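Local atomic coordinates of xylulokinase (Brucella ovis, PDB entry 5VM1), a protein that probably phosphorylates D-xylulose at the expense of ATP, giving D-xylulose 5-phosphate, as a member of the FGGY family of carbohydrate kinases. Residues 9-14 and 20-25; 239-244 and 438-443. One frame throughout, in Å; residues are numbered along the deposited sequence.

Contact 1 of 2, residues 9-14 and 20-25; sequences MYLGLD and VKALLI
Residues 9-14 and 20-25 run antiparallel, their strand axes 4.6 Å apart at closest approach and 163° between directions, with Y10, G12 and D14 in hydrogen-bonded pairs with I25, L23 and K21. This is the first beta hairpin of the actin-like ATPase fold, in the N-terminal half of the FGGY kinase. Six N-H...O bonds hold the ladder; Y10 N to I25 O (2.8 Å) and G12 N to L23 O (2.7 Å) are representative.

L11, L13, A22 and L24 line one face, which helix 53-70 covers through L67 and C60. Here CD1 of L24 reaches across to L11 CB (4.2 Å) and M9 CB (4.1 Å). With CG of L24 anti to the backbone N (chi1 -175°), this branch is directed over the partner strand. Further along, the CD2 branch of L13 rests against A22 CB at 3.7 Å.

Y10, D14, K21, L23 and I25 belong to the other face, partly covered by helix 433-446. D14, predicted to be important for activity, pairs with K21 through two backbone bonds, and their side chains meet where D14 CB lies 4.2 Å from K21 CB. Their polar ends turn to separate partners: D14 OD1 hydrogen-bonds S84 OG, while K21 NZ forms a salt bridge with D430. At the far end of this face, I25 CG1 lies 3.9 Å from Y10 CB.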
ATOM      1  N   MET A   9     -18.061   0.941  20.424  1.00 65.53           N
ATOM      2  CA  MET A   9     -17.815   0.285  19.143  1.00 59.77           C
ATOM      3  C   MET A   9     -17.048   1.207  18.193  1.00 50.19           C
ATOM      4  O   MET A   9     -17.101   2.432  18.305  1.00 50.68           O
ATOM      5  CB  MET A   9     -19.128  -0.143  18.483  1.00 60.86           C
ATOM      6  CG  MET A   9     -19.844  -1.270  19.207  1.00 72.78           C
ATOM      7  SD  MET A   9     -18.903  -2.802  19.144  1.00 74.66           S
ATOM      8  CE  MET A   9     -20.094  -3.987  19.740  1.00 82.99           C
ATOM      9  N   TYR A  10     -16.307   0.607  17.262  1.00 50.45           N
ATOM     10  CA  TYR A  10     -15.514   1.377  16.310  1.00 50.73           C
ATOM     11  C   TYR A  10     -15.626   0.735  14.937  1.00 58.54           C
ATOM     12  O   TYR A  10     -15.578  -0.494  14.794  1.00 41.64           O
ATOM     13  CB  TYR A  10     -14.038   1.501  16.748  1.00 46.43           C
ATOM     14  CG  TYR A  10     -13.960   1.949  18.181  1.00 61.41           C
ATOM     15  CD1 TYR A  10     -14.041   3.291  18.513  1.00 69.67           C
ATOM     16  CD2 TYR A  10     -13.891   1.023  19.211  1.00 69.60           C
ATOM     17  CE1 TYR A  10     -14.015   3.699  19.833  1.00 75.82           C
ATOM     18  CE2 TYR A  10     -13.863   1.422  20.535  1.00 73.65           C
ATOM     19  CZ  TYR A  10     -13.927   2.758  20.843  1.00 74.63           C
ATOM     20  OH  TYR A  10     -13.906   3.151  22.167  1.00 75.40           O
ATOM     21  N   LEU A  11     -15.811   1.588  13.940  1.00 53.93           N
ATOM     22  CA  LEU A  11     -16.051   1.168  12.571  1.00 53.12           C
ATOM     23  C   LEU A  11     -14.872   1.596  11.710  1.00 52.18           C
ATOM     24  O   LEU A  11     -14.400   2.731  11.824  1.00 43.85           O
ATOM     25  CB  LEU A  11     -17.346   1.782  12.045  1.00 49.81           C
ATOM     26  CG  LEU A  11     -17.636   1.578  10.564  1.00 45.11           C
ATOM     27  CD1 LEU A  11     -18.135   0.153  10.291  1.00 47.13           C
ATOM     28  CD2 LEU A  11     -18.620   2.612  10.069  1.00 38.97           C
ATOM     29  N   GLY A  12     -14.387   0.687  10.871  1.00 54.32           N
ATOM     30  CA  GLY A  12     -13.355   1.005   9.891  1.00 48.64           C
ATOM     31  C   GLY A  12     -13.899   0.840   8.485  1.00 46.87           C
ATOM     32  O   GLY A  12     -14.582  -0.144   8.194  1.00 44.67           O
ATOM     33  N   LEU A  13     -13.603   1.817   7.616  1.00 41.00           N
ATOM     34  CA  LEU A  13     -14.020   1.793   6.213  1.00 33.60           C
ATOM     35  C   LEU A  13     -12.772   1.806   5.342  1.00 41.06           C
ATOM     36  O   LEU A  13     -12.049   2.808   5.310  1.00 48.51           O
ATOM     37  CB  LEU A  13     -14.916   2.975   5.854  1.00 28.62           C
ATOM     38  CG  LEU A  13     -16.198   3.051   6.663  1.00 36.95           C
ATOM     39  CD1 LEU A  13     -16.982   4.337   6.354  1.00 38.67           C
ATOM     40  CD2 LEU A  13     -17.004   1.802   6.436  1.00 42.50           C
ATOM     41  N   ASP A  14     -12.537   0.709   4.613  1.00 37.46           N
ATOM     42  CA  ASP A  14     -11.441   0.624   3.650  1.00 37.37           C
ATOM     43  C   ASP A  14     -12.016   0.780   2.253  1.00 33.83           C
ATOM     44  O   ASP A  14     -12.729  -0.098   1.758  1.00 49.38           O
ATOM     45  CB  ASP A  14     -10.663  -0.691   3.764  1.00 42.81           C
ATOM     46  CG  ASP A  14      -9.389  -0.691   2.905  1.00 49.62           C
ATOM     47  OD1 ASP A  14      -8.875   0.411   2.598  1.00 54.02           O
ATOM     48  OD2 ASP A  14      -8.910  -1.775   2.520  1.00 49.79           O
ATOM     49  N   VAL A  20     -15.257  -1.603  -1.192  1.00 44.51           N
ATOM     50  CA  VAL A  20     -15.318  -0.909   0.084  1.00 30.95           C
ATOM     51  C   VAL A  20     -15.581  -1.969   1.144  1.00 42.19           C
ATOM     52  O   VAL A  20     -16.574  -2.701   1.057  1.00 38.75           O
ATOM     53  CB  VAL A  20     -16.415   0.164   0.086  1.00 37.43           C
ATOM     54  CG1 VAL A  20     -16.625   0.733   1.502  1.00 32.92           C
ATOM     55  CG2 VAL A  20     -16.094   1.262  -0.932  1.00 38.40           C
ATOM     56  N   LYS A  21     -14.682  -2.066   2.124  1.00 39.99           N
ATOM     57  CA  LYS A  21     -14.799  -3.002   3.230  1.00 33.69           C
ATOM     58  C   LYS A  21     -15.202  -2.219   4.468  1.00 46.03           C
ATOM     59  O   LYS A  21     -14.719  -1.107   4.681  1.00 49.93           O
ATOM     60  CB  LYS A  21     -13.479  -3.741   3.482  1.00 30.34           C
ATOM     61  CG  LYS A  21     -13.649  -5.188   3.973  1.00 47.31           C
ATOM     62  CD  LYS A  21     -12.964  -5.450   5.302  1.00 53.27           C
ATOM     63  CE  LYS A  21     -13.417  -6.768   5.925  1.00 64.71           C
ATOM     64  NZ  LYS A  21     -12.456  -7.908   5.760  1.00 62.79           N
ATOM     65  N   ALA A  22     -16.161  -2.752   5.223  1.00 46.91           N
ATOM     66  CA  ALA A  22     -16.617  -2.139   6.464  1.00 37.49           C
ATOM     67  C   ALA A  22     -16.382  -3.125   7.592  1.00 45.44           C
ATOM     68  O   ALA A  22     -16.872  -4.252   7.541  1.00 61.83           O
ATOM     69  CB  ALA A  22     -18.089  -1.758   6.384  1.00 36.06           C
ATOM     70  N   LEU A  23     -15.674  -2.694   8.626  1.00 44.94           N
ATOM     71  CA  LEU A  23     -15.278  -3.592   9.697  1.00 47.00           C
ATOM     72  C   LEU A  23     -15.674  -2.970  11.020  1.00 52.81           C
ATOM     73  O   LEU A  23     -15.315  -1.821  11.302  1.00 47.03           O
ATOM     74  CB  LEU A  23     -13.774  -3.851   9.672  1.00 34.70           C
ATOM     75  CG  LEU A  23     -13.263  -4.867  10.681  1.00 41.96           C
ATOM     76  CD1 LEU A  23     -13.865  -6.210  10.417  1.00 38.32           C
ATOM     77  CD2 LEU A  23     -11.772  -4.942  10.594  1.00 49.44           C
ATOM     78  N   LEU A  24     -16.378  -3.742  11.842  1.00 49.75           N
ATOM     79  CA  LEU A  24     -16.859  -3.258  13.124  1.00 49.62           C
ATOM     80  C   LEU A  24     -16.188  -4.052  14.226  1.00 53.62           C
ATOM     81  O   LEU A  24     -16.228  -5.287  14.219  1.00 53.44           O
ATOM     82  CB  LEU A  24     -18.383  -3.368  13.223  1.00 48.07           C
ATOM     83  CG  LEU A  24     -19.015  -2.787  14.482  1.00 52.94           C
ATOM     84  CD1 LEU A  24     -18.779  -1.288  14.596  1.00 49.47           C
ATOM     85  CD2 LEU A  24     -20.490  -3.090  14.436  1.00 55.47           C
ATOM     86  N   ILE A  25     -15.604  -3.332  15.179  1.00 61.06           N
ATOM     87  CA  ILE A  25     -14.867  -3.924  16.283  1.00 66.71           C
ATOM     88  C   ILE A  25     -15.323  -3.288  17.592  1.00 61.59           C
ATOM     89  O   ILE A  25     -15.831  -2.166  17.627  1.00 58.17           O
ATOM     90  CB  ILE A  25     -13.337  -3.750  16.118  1.00 64.48           C
ATOM     91  CG1 ILE A  25     -12.973  -2.260  16.192  1.00 41.95           C
ATOM     92  CG2 ILE A  25     -12.826  -4.440  14.829  1.00 61.42           C
ATOM     93  CD1 ILE A  25     -11.517  -2.008  16.365  1.00 40.95           C
TER

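Contact 2 of 2, residues 239-244 and 438-443; sequences GGAGDN and ARLGLI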
ATOM      1  N   GLY A 239      -8.400  10.717  11.203  1.00 43.86           N
ATOM      2  CA  GLY A 239      -7.674  11.120  10.018  1.00 45.01           C
ATOM      3  C   GLY A 239      -7.571   9.998   9.007  1.00 46.37           C
ATOM      4  O   GLY A 239      -7.721  10.215   7.801  1.00 42.91           O
ATOM      5  N   GLY A 240      -7.341   8.784   9.485  1.00 39.13           N
ATOM      6  CA  GLY A 240      -7.232   7.650   8.606  1.00 32.87           C
ATOM      7  C   GLY A 240      -5.825   7.493   8.060  1.00 31.48           C
ATOM      8  O   GLY A 240      -4.854   8.029   8.576  1.00 31.14           O
ATOM      9  N   ALA A 241      -5.723   6.747   6.977  1.00 31.51           N
ATOM     10  CA  ALA A 241      -4.411   6.544   6.395  1.00 33.45           C
ATOM     11  C   ALA A 241      -4.605   6.059   4.973  1.00 34.49           C
ATOM     12  O   ALA A 241      -5.702   5.652   4.589  1.00 39.31           O
ATOM     13  CB  ALA A 241      -3.592   5.555   7.232  1.00 29.28           C
ATOM     14  N   GLY A 242      -3.533   6.118   4.183  1.00 33.68           N
ATOM     15  CA  GLY A 242      -3.521   5.344   2.961  1.00 34.76           C
ATOM     16  C   GLY A 242      -3.456   3.864   3.281  1.00 30.10           C
ATOM     17  O   GLY A 242      -3.080   3.469   4.392  1.00 27.74           O
ATOM     18  N   ASP A 243      -3.810   3.030   2.290  1.00 35.46           N
ATOM     19  CA  ASP A 243      -4.010   1.606   2.578  1.00 34.73           C
ATOM     20  C   ASP A 243      -2.738   0.961   3.119  1.00 32.53           C
ATOM     21  O   ASP A 243      -2.805   0.104   4.007  1.00 27.53           O
ATOM     22  CB  ASP A 243      -4.519   0.828   1.361  1.00 33.57           C
ATOM     23  CG  ASP A 243      -3.648   1.001   0.138  1.00 45.38           C
ATOM     24  OD1 ASP A 243      -2.595   1.654   0.253  1.00 48.09           O
ATOM     25  OD2 ASP A 243      -4.009   0.463  -0.937  1.00 52.57           O
ATOM     26  N   ASN A 244      -1.570   1.370   2.625  1.00 26.27           N
ATOM     27  CA  ASN A 244      -0.345   0.764   3.138  1.00 25.72           C
ATOM     28  C   ASN A 244      -0.148   1.097   4.610  1.00 26.10           C
ATOM     29  O   ASN A 244      -0.008   0.195   5.440  1.00 39.56           O
ATOM     30  CB  ASN A 244       0.842   1.198   2.297  1.00 33.59           C
ATOM     31  CG  ASN A 244       0.857   0.525   0.948  1.00 39.34           C
ATOM     32  OD1 ASN A 244       0.382   1.081  -0.046  1.00 46.18           O
ATOM     33  ND2 ASN A 244       1.440  -0.667   0.894  1.00 38.02           N
ATOM     34  N   ALA A 438     -10.272   0.745  11.557  1.00 42.29           N
ATOM     35  CA  ALA A 438     -11.030   0.647  12.801  1.00 37.73           C
ATOM     36  C   ALA A 438     -10.180   1.082  13.986  1.00 37.96           C
ATOM     37  O   ALA A 438     -10.617   1.894  14.810  1.00 40.34           O
ATOM     38  CB  ALA A 438     -11.527  -0.781  13.006  1.00 38.37           C
ATOM     39  N   ARG A 439      -8.935   0.607  14.042  1.00 39.62           N
ATOM     40  CA  ARG A 439      -8.017   1.009  15.100  1.00 37.53           C
ATOM     41  C   ARG A 439      -7.796   2.519  15.120  1.00 44.96           C
ATOM     42  O   ARG A 439      -7.773   3.128  16.195  1.00 49.51           O
ATOM     43  CB  ARG A 439      -6.689   0.275  14.937  1.00 36.60           C
ATOM     44  CG  ARG A 439      -6.687  -1.111  15.516  1.00 38.23           C
ATOM     45  CD  ARG A 439      -5.345  -1.772  15.333  1.00 37.62           C
ATOM     46  NE  ARG A 439      -5.099  -2.726  16.399  1.00 45.55           N
ATOM     47  CZ  ARG A 439      -3.980  -3.422  16.525  1.00 48.98           C
ATOM     48  NH1 ARG A 439      -3.002  -3.277  15.645  1.00 48.54           N
ATOM     49  NH2 ARG A 439      -3.836  -4.250  17.537  1.00 45.74           N
ATOM     50  N   LEU A 440      -7.635   3.148  13.948  1.00 40.02           N
ATOM     51  CA  LEU A 440      -7.453   4.596  13.946  1.00 37.35           C
ATOM     52  C   LEU A 440      -8.717   5.290  14.455  1.00 44.86           C
ATOM     53  O   LEU A 440      -8.644   6.251  15.233  1.00 44.54           O
ATOM     54  CB  LEU A 440      -7.060   5.077  12.545  1.00 36.29           C
ATOM     55  CG  LEU A 440      -5.628   4.719  12.086  1.00 38.32           C
ATOM     56  CD1 LEU A 440      -5.352   5.003  10.609  1.00 34.16           C
ATOM     57  CD2 LEU A 440      -4.567   5.393  12.933  1.00 37.67           C
ATOM     58  N   GLY A 441      -9.885   4.754  14.112  1.00 43.91           N
ATOM     59  CA  GLY A 441     -11.108   5.283  14.682  1.00 40.48           C
ATOM     60  C   GLY A 441     -11.144   5.134  16.190  1.00 46.60           C
ATOM     61  O   GLY A 441     -11.569   6.051  16.898  1.00 44.61           O
ATOM     62  N   LEU A 442     -10.646   4.001  16.711  1.00 46.94           N
ATOM     63  CA  LEU A 442     -10.610   3.824  18.165  1.00 46.47           C
ATOM     64  C   LEU A 442      -9.661   4.823  18.803  1.00 56.51           C
ATOM     65  O   LEU A 442      -9.941   5.358  19.882  1.00 61.37           O
ATOM     66  CB  LEU A 442     -10.193   2.394  18.531  1.00 45.48           C
ATOM     67  CG  LEU A 442     -10.061   1.923  19.995  1.00 50.77           C
ATOM     68  CD1 LEU A 442     -10.167   0.414  20.043  1.00 48.75           C
ATOM     69  CD2 LEU A 442      -8.784   2.354  20.725  1.00 50.77           C
ATOM     70  N   ILE A 443      -8.552   5.115  18.128  1.00 56.02           N
ATOM     71  CA  ILE A 443      -7.548   6.009  18.685  1.00 48.94           C
ATOM     72  C   ILE A 443      -8.060   7.443  18.739  1.00 52.23           C
ATOM     73  O   ILE A 443      -7.894   8.132  19.754  1.00 63.59           O
ATOM     74  CB  ILE A 443      -6.253   5.884  17.876  1.00 41.99           C
ATOM     75  CG1 ILE A 443      -5.657   4.488  18.085  1.00 48.91           C
ATOM     76  CG2 ILE A 443      -5.265   6.943  18.314  1.00 43.20           C
ATOM     77  CD1 ILE A 443      -4.566   4.124  17.102  1.00 39.75           C
TER
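A small van der Waals packing contact joins L440 of helix 433-446 to G240 and A241, near the end of strand 236-242 in the central sheet of the N-terminal actin-like ATPase domain. The evidence for its size is direct: 90 Å² is buried in all, and three residues touch. Sequence separation is large, since some 190 residues lie between the segments; the helix belongs by sequence to the C-terminal FGGY domain, yet it packs on the N-terminal sheet.

L440 carries the contact. Its CB is directed at the strand, and the side chain is extended beyond it, CG anti to the carbonyl carbon (chi1 -72°) and CD1 continuing the line outward (chi2 170°). The CD1 methyl therefore does all the touching. L440 CD1 stands almost straight above the G240-A241 peptide, 3.6 Å from G240 C and 3.7 Å from G240 O, and so meets the flat face of the carbonyl rather than its rim. G240 has a positive phi (85°), a conformation in which a CB would be jammed against the carbonyl oxygen of G239.

Beyond this point the strand gives way to helix 243-251, with G242 at its N-cap and D243, the predicted proton acceptor, in its first turn. L440 also touches C249 and A241 touches A246 of that helix, so the leucine packs on both parts of the strand-turn-helix unit. D243 takes no part: its CB is 10.2 Å from L440 CD1. Within the sheet, A241 is hydrogen-bonded through its backbone to L83 of the neighbouring strand 78-85. The methyl of A241, on the same side of the peptide as the leucine, completes the contact, its CB 3.8 Å from L440 CD1.

Overall arrangement
Contacts 1 and 2 lie with centres about 10 Å apart and share one mixed sheet, in which strand 78-85 separates strand 9-15 from strand 236-242. Helix 433-446 ties them together directly: while L440 serves contact 2, A438 CB approaches I25 CD1 (3.6 Å) and G12 N (3.9 Å), and L442 CA lies 3.5 Å from Y10 CD1. One helix thus packs against both the hairpin and the strand two places away. The segments of both contacts lead to the probable catalytic centre: D14 closes segment 9-14 and D243 soon follows A241. The nearest side-chain atoms of D14 and D243 are about 5 Å apart, those of D14 and M87, a predicted substrate-binding residue, about 9 Å.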